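Local coordinates for SusD superfamily protein (PDB 3OTN) that probably binds carbohydrate or other nutrients at the outer membrane of Parabacteroides distasonis, at residues N227-F232 / E248-V253; D299-E304 / A393-F398; D362-Y367 / I383-Q388. All coordinates share one frame; numbering follows the deposited sequence. Where two conformers were deposited one is given.

Overall arrangement
Contacts 1 and 2 both adjoin the helix pair 360-375 and 380-392, whose packing is contact 3. Contact 3 lies nested in the loop that contact 2 closes. Contact 1 comes earlier in the chain: its Leu231 CD2 packs against Leu364 CD1 at 3.6 Å, and the centres of contacts 1 and 3 are about 14 Å apart. Contact 2 lies just past the C-terminal end of helix 380-392, joined to contact 3 by a probable hydrogen bond from Phe398 N to Asn387 OD1 (2.8 Å). Contacts 1 and 2 do not touch, their nearest atoms being about 8 Å apart. A 1,2-ethanediol, probably from the crystallisation liquor, sits beside contacts 1 and 3.

Contact 1: residues N227-F232 / E248-V253; sequences NEYTLF and EFIYQV
Phe232 and Glu248 meet through both backbone and side chain. The backbone N of Phe232 donates to Glu248 OE2 at 3.0 Å, in a fairly straight bond (161° at the hydrogen) that uses the anti lone pair, turned away from OE1. The aliphatic part of the same glutamate lies over the Phe232 ring, its CG, set anti to the carbonyl carbon (chi1 -69°), 3.9 Å from the ring centroid in a CH-pi contact, so that one residue offers a polar end and an aliphatic stem. The Phe232 ring then turns its edge to the face of Phe249 in a T-shaped pair, with CE2 of Phe232 3.6 Å from CZ of Phe249 and the planes at 66°. An alanine in place of Phe232 would keep the backbone bond but would probably open a gap between Glu248 CG and Phe249, leaving the Phe249 ring without its edge-on partner.

At the other end Tyr229 takes Ile250 CG1 over one ring face, 3.8 Å from the centroid, while CB of its own neighbour Glu228 lies over the opposite face. A tyrosine suits the place, giving the isoleucine an apolar face while its hydroxyl reaches a water (Tyr229 OH to water O 2.8 Å), which in turn probably donates to Ile250 O. Strand 249-253 is the middle of a three-stranded antiparallel sheet, and Ile250 and Tyr251 together face Tyr358 in a classic beta bulge.

Farther out, Gln252 NE2 lies 3.2 Å above the centre of the Phe249 ring, on the face opposite Phe232. The buried Glu248 carboxylate has several partners: OE1 forms a salt bridge with Arg359 and a hydrogen bond with Thr361; OE2 also forms a salt bridge with Arg392, whose NH1 reaches Phe232 O as well. Two arginines so close would favour the ionised carboxylate.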
# COMPACT_ATOMS: atom_id res chain seq x y z
N ASN A 227 15.02 11.27 13.35
CA ASN A 227 16.28 10.52 13.13
C ASN A 227 16.16 9.03 13.47
O ASN A 227 17.16 8.38 13.67
CB ASN A 227 17.48 11.10 13.93
CG ASN A 227 17.78 12.53 13.60
OD1 ASN A 227 17.84 12.92 12.43
ND2 ASN A 227 18.02 13.34 14.63
N GLU A 228 14.96 8.48 13.50
CA GLU A 228 14.72 7.08 13.79
C GLU A 228 14.68 6.22 12.53
O GLU A 228 14.53 5.01 12.65
CB GLU A 228 13.36 6.92 14.44
CG GLU A 228 13.21 7.74 15.70
CD GLU A 228 13.50 6.99 16.96
OE1 GLU A 228 14.09 5.90 16.90
OE2 GLU A 228 13.12 7.52 18.03
N TYR A 229 14.69 6.85 11.35
CA TYR A 229 14.63 6.14 10.06
C TYR A 229 15.71 6.74 9.15
O TYR A 229 16.03 7.93 9.26
CB TYR A 229 13.24 6.26 9.39
CG TYR A 229 12.11 5.82 10.31
CD1 TYR A 229 11.84 4.48 10.50
CD2 TYR A 229 11.38 6.75 11.05
CE1 TYR A 229 10.85 4.05 11.39
CE2 TYR A 229 10.37 6.34 11.93
CZ TYR A 229 10.11 4.99 12.09
OH TYR A 229 9.12 4.55 12.92
N THR A 230 16.23 5.90 8.27
CA THR A 230 17.28 6.28 7.33
C THR A 230 16.93 5.68 5.99
O THR A 230 16.27 4.64 5.93
CB THR A 230 18.67 5.74 7.76
OG1 THR A 230 18.54 4.35 8.07
CG2 THR A 230 19.17 6.45 9.00
N LEU A 231 17.33 6.35 4.92
CA LEU A 231 17.14 5.84 3.57
C LEU A 231 18.08 4.65 3.31
O LEU A 231 19.23 4.66 3.73
CB LEU A 231 17.41 6.95 2.54
CG LEU A 231 16.35 8.04 2.38
CD1 LEU A 231 16.87 9.11 1.38
CD2 LEU A 231 15.02 7.48 1.92
N PHE A 232 17.58 3.62 2.63
CA PHE A 232 18.43 2.54 2.14
C PHE A 232 19.34 3.10 1.06
O PHE A 232 18.94 3.97 0.29
CB PHE A 232 17.59 1.40 1.51
CG PHE A 232 16.74 0.66 2.49
CD1 PHE A 232 17.28 0.17 3.67
CD2 PHE A 232 15.41 0.40 2.20
CE1 PHE A 232 16.48 -0.55 4.58
CE2 PHE A 232 14.61 -0.32 3.11
CZ PHE A 232 15.15 -0.77 4.29
N GLU A 248 14.30 1.84 6.46
CA GLU A 248 13.19 2.69 6.04
C GLU A 248 11.84 2.27 6.59
O GLU A 248 10.89 3.07 6.62
CB GLU A 248 13.07 2.71 4.53
CG GLU A 248 14.20 3.41 3.80
CD GLU A 248 13.87 3.75 2.36
OE1 GLU A 248 12.64 3.92 2.03
OE2 GLU A 248 14.84 3.86 1.55
N PHE A 249 11.72 1.01 6.99
CA PHE A 249 10.40 0.45 7.22
C PHE A 249 9.77 0.97 8.51
O PHE A 249 10.35 0.86 9.59
CB PHE A 249 10.39 -1.06 7.17
CG PHE A 249 10.92 -1.64 5.87
CD1 PHE A 249 10.47 -1.20 4.64
CD2 PHE A 249 11.92 -2.62 5.91
CE1 PHE A 249 10.97 -1.74 3.45
CE2 PHE A 249 12.41 -3.17 4.75
CZ PHE A 249 11.94 -2.74 3.51
N ILE A 250 8.56 1.50 8.38
CA ILE A 250 7.81 2.15 9.48
C ILE A 250 6.67 1.25 9.93
O ILE A 250 6.52 0.99 11.14
CB ILE A 250 7.28 3.55 9.02
CG1 ILE A 250 8.44 4.48 8.68
CG2 ILE A 250 6.44 4.22 10.15
CD1 ILE A 250 8.02 5.74 7.95
N TYR A 251 5.89 0.77 8.98
CA TYR A 251 4.85 -0.23 9.28
C TYR A 251 4.75 -1.25 8.14
O TYR A 251 4.71 -0.88 6.98
CB TYR A 251 3.51 0.48 9.57
CG TYR A 251 2.57 -0.42 10.29
CD1 TYR A 251 2.77 -0.72 11.63
CD2 TYR A 251 1.51 -1.04 9.62
CE1 TYR A 251 1.92 -1.62 12.31
CE2 TYR A 251 0.65 -1.93 10.28
CZ TYR A 251 0.86 -2.22 11.61
OH TYR A 251 0.03 -3.10 12.23
N GLN A 252 4.67 -2.53 8.48
CA GLN A 252 4.69 -3.57 7.49
C GLN A 252 3.73 -4.70 7.86
O GLN A 252 3.46 -4.94 9.02
CB GLN A 252 6.11 -4.18 7.43
CG GLN A 252 7.22 -3.23 6.99
CD GLN A 252 8.45 -3.97 6.54
OE1 GLN A 252 9.17 -4.55 7.37
NE2 GLN A 252 8.71 -3.95 5.23
N VAL A 253 3.31 -5.43 6.85
CA VAL A 253 2.71 -6.73 7.03
C VAL A 253 3.83 -7.72 7.35
O VAL A 253 4.86 -7.74 6.66
CB VAL A 253 1.96 -7.20 5.80
CG1 VAL A 253 1.33 -8.53 6.09
CG2 VAL A 253 0.83 -6.18 5.41
O HOH W 1 8.72 1.87 13.39

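Contact 2: residues D299-E304 / A393-F398; sequences DKRTEE and AGLAPF
The methyl group of Ala393 lies over the flat guanidinium of Arg301, 3.3 Å above its plane and offset toward the rim, with CB 3.5 Å from NE. A small apolar residue suits this place, because it can approach the face of the charged group while the rim remains available for polar bonds. Asp299 takes up part of that rim side-on in a two-nitrogen salt bridge: Arg301 NE donates to Asp299 OD1 at 2.9 Å and NH2 to Asp299 OD2 at 2.7 Å, each through a syn lone pair. The Arg301 chain is bent at its third torsion (-62°), which places NE for this grip. Asp299 OD1 also accepts from Arg301 N at 2.8 Å, met on the anti side, which makes an Asx turn at the start of the 3-10 segment 300-302.

Leu395 adds a branch to the same group, its CD1 3.6 Å from Asp299 OD2 and 3.8 Å from Arg301 NH2. The backbones are tied by Lys300 N donating to Ala393 O at 2.8 Å; the bond is nearly straight at the hydrogen (173°), although the donor stands above the carbonyl plane. That carbonyl is presented where helix 380-392 ends in a Schellman motif, with Gly394 at C-prime; its positive phi is one that glycine adopts easily.

Arg301 NH1 forms a salt bridge with Asp417 and a hydrogen bond with Gln413, both of helix 403-418. The two carboxylates probably balance the arginine's charge in this buried place, and the bonds at NE, NH1 and NH2 together would leave the guanidinium little freedom to rotate, keeping one face turned to the Ala393 methyl.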
# COMPACT_ATOMS: atom_id res chain seq x y z
N ASP A 299 18.79 5.46 -15.53
CA ASP A 299 18.22 5.21 -14.17
C ASP A 299 18.70 3.85 -13.63
O ASP A 299 18.55 2.81 -14.30
CB ASP A 299 16.70 5.28 -14.25
CG ASP A 299 16.03 5.49 -12.89
OD1 ASP A 299 16.34 4.75 -11.96
OD2 ASP A 299 15.13 6.36 -12.79
N LYS A 300 19.30 3.83 -12.45
CA LYS A 300 19.67 2.57 -11.80
C LYS A 300 18.49 1.60 -11.66
O LYS A 300 18.67 0.39 -11.75
CB LYS A 300 20.31 2.82 -10.45
CG LYS A 300 20.81 1.56 -9.75
CD LYS A 300 21.65 1.89 -8.52
CE LYS A 300 22.15 0.64 -7.80
NZ LYS A 300 23.04 0.97 -6.69
N ARG A 301 17.28 2.12 -11.44
CA ARG A 301 16.11 1.27 -11.21
C ARG A 301 15.78 0.36 -12.39
O ARG A 301 15.22 -0.74 -12.19
CB ARG A 301 14.89 2.12 -10.81
CG ARG A 301 15.08 2.76 -9.40
CD ARG A 301 14.19 3.92 -9.05
NE ARG A 301 14.35 5.10 -9.90
CZ ARG A 301 13.95 6.33 -9.57
NH1 ARG A 301 13.31 6.57 -8.41
NH2 ARG A 301 14.15 7.33 -10.42
N THR A 302 16.15 0.78 -13.61
CA THR A 302 15.92 -0.03 -14.81
C THR A 302 17.15 -0.87 -15.23
O THR A 302 17.13 -1.51 -16.28
CB THR A 302 15.42 0.85 -15.99
OG1 THR A 302 16.34 1.93 -16.18
CG2 THR A 302 14.02 1.37 -15.69
N GLU A 303 18.20 -0.88 -14.42
CA GLU A 303 19.32 -1.79 -14.69
C GLU A 303 18.91 -3.20 -14.29
O GLU A 303 18.09 -3.40 -13.36
CB GLU A 303 20.58 -1.35 -13.95
CG GLU A 303 21.08 0.01 -14.41
CD GLU A 303 22.34 0.47 -13.68
OE1 GLU A 303 22.86 -0.27 -12.81
OE2 GLU A 303 22.79 1.59 -13.98
N GLU A 304 19.46 -4.17 -15.01
CA GLU A 304 19.09 -5.57 -14.84
C GLU A 304 19.21 -5.98 -13.38
O GLU A 304 20.24 -5.76 -12.75
CB GLU A 304 19.99 -6.47 -15.69
CG GLU A 304 19.67 -7.98 -15.61
CD GLU A 304 18.27 -8.36 -16.14
OE1 GLU A 304 17.73 -7.65 -17.00
OE2 GLU A 304 17.78 -9.42 -15.71
N ALA A 393 19.14 6.62 -7.41
CA ALA A 393 18.89 6.08 -8.76
C ALA A 393 19.98 6.41 -9.81
O ALA A 393 19.79 6.15 -10.99
CB ALA A 393 17.51 6.55 -9.26
N GLY A 394 21.12 6.97 -9.39
CA GLY A 394 22.20 7.29 -10.30
C GLY A 394 21.95 8.48 -11.21
O GLY A 394 22.68 8.66 -12.18
N LEU A 395 20.94 9.28 -10.89
CA LEU A 395 20.53 10.42 -11.68
C LEU A 395 21.11 11.70 -11.11
O LEU A 395 21.30 11.84 -9.90
CB LEU A 395 19.01 10.55 -11.67
CG LEU A 395 18.24 9.34 -12.19
CD1 LEU A 395 16.75 9.53 -12.00
CD2 LEU A 395 18.62 9.05 -13.67
N ALA A 396 21.37 12.65 -12.02
CA ALA A 396 21.86 13.96 -11.64
C ALA A 396 20.80 14.74 -10.85
O ALA A 396 19.59 14.41 -10.93
CB ALA A 396 22.29 14.77 -12.91
N PRO A 397 21.23 15.76 -10.08
CA PRO A 397 20.23 16.51 -9.30
C PRO A 397 19.22 17.23 -10.17
O PRO A 397 19.48 17.50 -11.33
CB PRO A 397 21.07 17.51 -8.47
CG PRO A 397 22.52 17.26 -8.80
CD PRO A 397 22.56 16.40 -10.03
N PHE A 398 18.04 17.49 -9.61
CA PHE A 398 16.96 18.12 -10.35
C PHE A 398 17.16 19.65 -10.40
O PHE A 398 17.30 20.30 -9.37
CB PHE A 398 15.65 17.78 -9.66
CG PHE A 398 14.44 18.37 -10.31
CD1 PHE A 398 14.00 17.89 -11.54
CD2 PHE A 398 13.73 19.39 -9.68
CE1 PHE A 398 12.86 18.42 -12.15
CE2 PHE A 398 12.60 19.93 -10.28
CZ PHE A 398 12.15 19.45 -11.51

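Contact 3: residues D362-Y367 / I383-Q388; sequences DVLLMY and IDIVNQ. With EDO (1,2-ethanediol), chain S.
The segments 362-367 and 383-388 are helical and run in roughly opposite senses, 139° between their N-to-C directions, with axes 9.4 Å apart at closest and the CA atoms of Leu364 and Ile385 6.3 Å from each other. Ile385 carries most of the packing. Its CG2, anti to the backbone N, meets Leu364 CB at 3.6 Å and comes within 4.3 Å of Leu365 CD2. The longer branch goes on past the Leu364 carbonyl to bring CD1 3.8 Å from Tyr367 CD2, the isoleucine crossing the tyrosine side chain at about a right angle. A residue branched at CB suits the place, since both arms meet Leu364 and each reaches a further residue of the facing helix.

The helices 360-375 and 380-392 are consecutive in the chain and form a helical hairpin, consistent with the TPR-related helical character of the SusD family. Helix 403-418 lies against both, touching Leu365 through Arg414 and Val386 through Phe406. The Tyr367 hydroxyl, beyond the apolar contact, hydrogen-bonds to Asn379 near the turn of the hairpin.

Gln388 marks the outer edge of the interface, where its amide turns to a bound 1,2-ethanediol, probably from the crystallisation liquor: in one of its two conformers NE2 donates to O1 of the diol at 3.1 Å (163° at the hydrogen). Leu364 CD1 lies 4.1 Å from C2 of that molecule, and Gln381 and Tyr360 also hydrogen-bond to it. Next to this site Leu231 packs on both Leu364 and Gln388, bringing the loop after helix 210-225 onto the helix pair.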
# COMPACT_ATOMS: atom_id res chain seq x y z
N ASP A 362 8.51 6.96 1.04
CA ASP A 362 7.14 7.44 0.84
C ASP A 362 6.90 8.67 1.71
O ASP A 362 6.39 9.67 1.23
CB ASP A 362 6.17 6.32 1.24
CG ASP A 362 4.70 6.57 0.86
OD1 ASP A 362 4.31 7.62 0.26
OD2 ASP A 362 3.91 5.63 1.16
N VAL A 363 7.34 8.61 2.96
CA VAL A 363 7.12 9.73 3.88
C VAL A 363 7.88 10.98 3.40
O VAL A 363 7.33 12.06 3.45
CB VAL A 363 7.47 9.39 5.32
CG1 VAL A 363 7.33 10.65 6.22
CG2 VAL A 363 6.58 8.26 5.84
N LEU A 364 9.13 10.82 2.97
CA LEU A 364 9.90 11.93 2.41
C LEU A 364 9.20 12.59 1.19
O LEU A 364 9.08 13.83 1.10
CB LEU A 364 11.29 11.46 1.99
CG LEU A 364 12.26 10.93 3.06
CD1 LEU A 364 13.66 10.75 2.50
CD2 LEU A 364 12.26 11.86 4.25
N LEU A 365 8.71 11.77 0.27
CA LEU A 365 8.03 12.31 -0.91
C LEU A 365 6.67 12.92 -0.51
O LEU A 365 6.26 13.89 -1.11
CB LEU A 365 7.87 11.23 -1.97
CG LEU A 365 9.20 10.80 -2.61
CD1 LEU A 365 8.99 9.50 -3.40
CD2 LEU A 365 9.71 11.91 -3.52
N MSE A 366 5.98 12.36 0.49
CA MSE A 366 4.77 13.00 1.04
C MSE A 366 5.07 14.35 1.66
O MSE A 366 4.29 15.27 1.49
CB MSE A 366 4.05 12.10 2.06
CG MSE A 366 3.37 10.91 1.42
SE MSE A 366 2.10 10.11 2.66
CE MSE A 366 3.31 9.47 4.00
N TYR A 367 6.22 14.49 2.35
CA TYR A 367 6.65 15.81 2.83
C TYR A 367 6.84 16.79 1.67
O TYR A 367 6.28 17.90 1.72
CB TYR A 367 7.92 15.80 3.70
CG TYR A 367 8.31 17.23 4.11
CD1 TYR A 367 7.68 17.88 5.17
CD2 TYR A 367 9.26 17.94 3.38
CE1 TYR A 367 8.01 19.21 5.50
CE2 TYR A 367 9.61 19.25 3.72
CZ TYR A 367 8.96 19.87 4.78
OH TYR A 367 9.29 21.16 5.09
N ILE A 383 13.77 19.98 -1.76
CA ILE A 383 14.78 19.92 -2.80
C ILE A 383 15.76 18.79 -2.50
O ILE A 383 16.04 17.98 -3.38
CB ILE A 383 15.53 21.26 -2.96
CG1 ILE A 383 14.60 22.30 -3.62
CG2 ILE A 383 16.83 21.12 -3.81
CD1 ILE A 383 15.15 23.71 -3.59
N ASP A 384 16.24 18.73 -1.26
CA ASP A 384 17.19 17.69 -0.85
C ASP A 384 16.57 16.28 -0.96
O ASP A 384 17.24 15.35 -1.35
CB ASP A 384 17.72 17.93 0.58
CG ASP A 384 18.65 19.12 0.69
OD1 ASP A 384 19.16 19.61 -0.34
OD2 ASP A 384 18.89 19.58 1.83
N ILE A 385 15.29 16.13 -0.62
CA ILE A 385 14.58 14.83 -0.70
C ILE A 385 14.55 14.31 -2.15
O ILE A 385 14.97 13.17 -2.41
CB ILE A 385 13.15 14.95 -0.09
CG1 ILE A 385 13.23 14.96 1.43
CG2 ILE A 385 12.18 13.83 -0.61
CD1 ILE A 385 11.97 15.53 2.12
N VAL A 386 14.14 15.16 -3.08
CA VAL A 386 14.13 14.82 -4.49
C VAL A 386 15.53 14.47 -4.99
O VAL A 386 15.71 13.48 -5.70
CB VAL A 386 13.47 15.94 -5.35
CG1 VAL A 386 13.73 15.71 -6.81
CG2 VAL A 386 11.96 15.95 -5.10
N ASN A 387 16.54 15.24 -4.59
CA ASN A 387 17.92 14.93 -5.03
C ASN A 387 18.54 13.67 -4.41
O ASN A 387 19.35 13.01 -5.06
CB ASN A 387 18.82 16.15 -4.84
CG ASN A 387 18.48 17.28 -5.79
OD1 ASN A 387 17.93 17.07 -6.88
ND2 ASN A 387 18.81 18.49 -5.40
N GLN A 388 18.17 13.34 -3.18
CA GLN A 388 18.62 12.11 -2.53
C GLN A 388 18.03 10.89 -3.24
O GLN A 388 18.74 9.94 -3.52
CB GLN A 388 18.25 12.10 -1.03
CG GLN A 388 19.07 13.10 -0.17
CD GLN A 388 18.30 13.58 1.07
OE1 GLN A 388 17.21 13.08 1.37
NE2 GLN A 388 18.87 14.57 1.78
C1 EDO S . 16.32 14.31 4.97
O1 EDO S . 17.05 15.24 4.16
C2 EDO S . 16.51 12.90 4.44
O2 EDO S . 16.46 11.97 5.53